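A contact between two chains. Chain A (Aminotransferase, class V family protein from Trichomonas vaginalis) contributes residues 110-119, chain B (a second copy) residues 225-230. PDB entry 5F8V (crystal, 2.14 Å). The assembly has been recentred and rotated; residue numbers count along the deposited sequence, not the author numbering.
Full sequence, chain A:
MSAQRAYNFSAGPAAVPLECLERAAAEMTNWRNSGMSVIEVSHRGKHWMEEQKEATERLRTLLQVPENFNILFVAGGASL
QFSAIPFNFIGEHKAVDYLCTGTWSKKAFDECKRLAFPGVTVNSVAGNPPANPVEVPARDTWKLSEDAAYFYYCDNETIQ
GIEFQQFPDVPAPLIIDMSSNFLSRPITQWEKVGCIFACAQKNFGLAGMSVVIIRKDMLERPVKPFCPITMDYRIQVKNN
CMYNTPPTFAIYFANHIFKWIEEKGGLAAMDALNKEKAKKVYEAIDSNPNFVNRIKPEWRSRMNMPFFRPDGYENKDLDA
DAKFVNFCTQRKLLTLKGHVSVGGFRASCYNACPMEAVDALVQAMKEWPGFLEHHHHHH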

# COMPACT_ATOMS: atom_id res chain seq x y z
N ASP A 110 -14.38 7.59 15.12
CA ASP A 110 -13.36 8.23 15.98
C ASP A 110 -12.31 9.00 15.17
O ASP A 110 -11.83 10.05 15.62
CB ASP A 110 -12.65 7.19 16.86
CG ASP A 110 -13.55 6.61 17.95
OD1 ASP A 110 -14.55 7.24 18.36
OD2 ASP A 110 -13.24 5.50 18.42
N GLU A 111 -11.95 8.50 13.99
CA GLU A 111 -10.98 9.20 13.14
C GLU A 111 -11.56 10.51 12.61
O GLU A 111 -10.87 11.54 12.62
CB GLU A 111 -10.46 8.28 12.02
CG GLU A 111 -9.59 8.93 10.94
CD GLU A 111 -8.27 9.51 11.45
OE1 GLU A 111 -8.00 9.54 12.66
OE2 GLU A 111 -7.48 9.95 10.59
N CYS A 112 -12.81 10.49 12.16
CA CYS A 112 -13.50 11.72 11.74
C CYS A 112 -13.63 12.73 12.90
O CYS A 112 -13.37 13.92 12.72
CB CYS A 112 -14.87 11.41 11.15
SG CYS A 112 -15.64 12.82 10.30
N LYS A 113 -13.99 12.24 14.09
CA LYS A 113 -14.07 13.09 15.29
C LYS A 113 -12.70 13.67 15.62
O LYS A 113 -12.57 14.88 15.86
CB LYS A 113 -14.65 12.32 16.48
CG LYS A 113 -15.37 13.18 17.51
CD LYS A 113 -16.33 12.36 18.36
CE LYS A 113 -17.44 13.20 18.98
NZ LYS A 113 -18.41 13.77 17.99
N ARG A 114 -11.67 12.82 15.59
CA ARG A 114 -10.30 13.24 15.84
C ARG A 114 -9.82 14.34 14.89
O ARG A 114 -9.27 15.35 15.34
CB ARG A 114 -9.35 12.04 15.76
CG ARG A 114 -7.91 12.34 16.13
CD ARG A 114 -6.95 11.25 15.67
NE ARG A 114 -5.68 11.85 15.22
CZ ARG A 114 -5.34 12.13 13.96
NH1 ARG A 114 -6.13 11.86 12.92
NH2 ARG A 114 -4.15 12.69 13.73
N LEU A 115 -10.01 14.14 13.58
CA LEU A 115 -9.60 15.13 12.58
C LEU A 115 -10.21 16.52 12.84
O LEU A 115 -9.57 17.52 12.56
CB LEU A 115 -9.94 14.66 11.16
CG LEU A 115 -9.15 13.46 10.62
CD1 LEU A 115 -9.81 12.93 9.36
CD2 LEU A 115 -7.70 13.81 10.35
N ALA A 116 -11.45 16.56 13.35
CA ALA A 116 -12.10 17.78 13.82
C ALA A 116 -12.13 18.89 12.77
O ALA A 116 -11.50 19.93 12.93
CB ALA A 116 -11.44 18.28 15.11
N PHE A 117 -12.85 18.65 11.68
CA PHE A 117 -13.02 19.67 10.64
C PHE A 117 -13.91 20.79 11.20
O PHE A 117 -15.03 20.51 11.61
CB PHE A 117 -13.61 19.06 9.37
CG PHE A 117 -12.65 18.17 8.62
CD1 PHE A 117 -12.71 16.79 8.75
CD2 PHE A 117 -11.68 18.72 7.78
CE1 PHE A 117 -11.82 15.96 8.06
CE2 PHE A 117 -10.79 17.90 7.09
CZ PHE A 117 -10.87 16.52 7.23
N PRO A 118 -13.40 22.04 11.27
CA PRO A 118 -14.17 23.14 11.86
C PRO A 118 -15.58 23.24 11.29
O PRO A 118 -15.77 23.15 10.07
CB PRO A 118 -13.36 24.38 11.48
CG PRO A 118 -11.96 23.90 11.44
CD PRO A 118 -12.05 22.50 10.87
N GLY A 119 -16.56 23.39 12.18
CA GLY A 119 -17.95 23.61 11.79
C GLY A 119 -18.70 22.37 11.33
O GLY A 119 -19.76 22.50 10.72
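Chain B (225-230) PFCPIT

The contact joins a polar patch, built by two side chains of a helix on chain A, to an aromatic and apolar patch just beyond that helix's end, with an irregular segment of chain B spanning both. Chain B runs against the sense of the helix: A:Leu115 CA lies 5.1 Å from B:Phe226 CA, whereas A:Glu111 CA lies 7.3 Å from B:Ile229 CA. B:Phe226 has positive phi (64/21), B:Cys227 and B:Pro228 are extended, and a 3-10 segment begins at B:Ile229.

One helical turn apart, A:Glu111 and A:Arg114 are joined by a salt bridge (NH1 of A:Arg114 to OE1 of A:Glu111, 3.0 Å), and both grip the chain B backbone. B:Ile229 N donates to A:Glu111 OE2 at 3.1 Å, nearly linearly, while B:Cys227 O accepts from A:Arg114 NH1 (2.9 Å) and NH2 (2.7 Å) at the guanidinium edge. B:Ile229 CB covers one guanidinium face, 3.8 Å from A:Arg114 NH1.

Where the helix gives way at A:Ala116, the ring of B:Phe226 packs against A:Phe117, planes at 28° but slid apart with centroids 5.4 Å distant. Its edge meets A:Pro118, CZ of B:Phe226 lying 3.6 Å from CD of A:Pro118. A water bridges A:Leu115 O and B:Phe226 N, 2.8 Å from each.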

# COMPACT_ATOMS: atom_id res chain seq x y z
N PRO B 225 -2.14 19.84 12.61
CA PRO B 225 -3.55 19.39 12.60
C PRO B 225 -4.00 18.75 11.28
O PRO B 225 -3.36 18.97 10.24
CB PRO B 225 -4.35 20.68 12.88
CG PRO B 225 -3.36 21.69 13.34
CD PRO B 225 -2.04 21.30 12.75
N PHE B 226 -5.07 17.96 11.35
CA PHE B 226 -5.66 17.22 10.21
C PHE B 226 -4.75 16.15 9.59
O PHE B 226 -4.96 15.75 8.45
CB PHE B 226 -6.16 18.16 9.09
CG PHE B 226 -7.02 19.28 9.58
CD1 PHE B 226 -8.35 19.07 9.89
CD2 PHE B 226 -6.49 20.57 9.72
CE1 PHE B 226 -9.14 20.11 10.35
CE2 PHE B 226 -7.28 21.62 10.18
CZ PHE B 226 -8.60 21.39 10.49
N CYS B 227 -3.75 15.68 10.32
CA CYS B 227 -2.92 14.59 9.83
C CYS B 227 -3.71 13.29 9.95
O CYS B 227 -4.18 12.98 11.04
CB CYS B 227 -1.64 14.51 10.64
SG CYS B 227 -0.49 13.27 10.03
N PRO B 228 -3.87 12.52 8.84
CA PRO B 228 -4.47 11.19 8.94
C PRO B 228 -3.71 10.35 9.96
O PRO B 228 -2.47 10.35 9.94
CB PRO B 228 -4.31 10.63 7.53
CG PRO B 228 -4.34 11.84 6.67
CD PRO B 228 -3.56 12.86 7.44
N ILE B 229 -4.43 9.66 10.84
CA ILE B 229 -3.78 8.99 11.99
C ILE B 229 -2.66 8.03 11.57
O ILE B 229 -1.58 8.04 12.18
CB ILE B 229 -4.77 8.31 12.97
CG1 ILE B 229 -4.03 7.81 14.22
CG2 ILE B 229 -5.55 7.17 12.31
CD1 ILE B 229 -4.91 7.61 15.43
N THR B 230 -2.86 7.27 10.49
CA THR B 230 -1.83 6.32 10.03
C THR B 230 -0.60 6.98 9.37
O THR B 230 0.43 6.31 9.23
CB THR B 230 -2.42 5.25 9.09
OG1 THR B 230 -2.96 5.85 7.91
CG2 THR B 230 -3.52 4.46 9.82
O HOH W 1 -6.91 17.86 13.46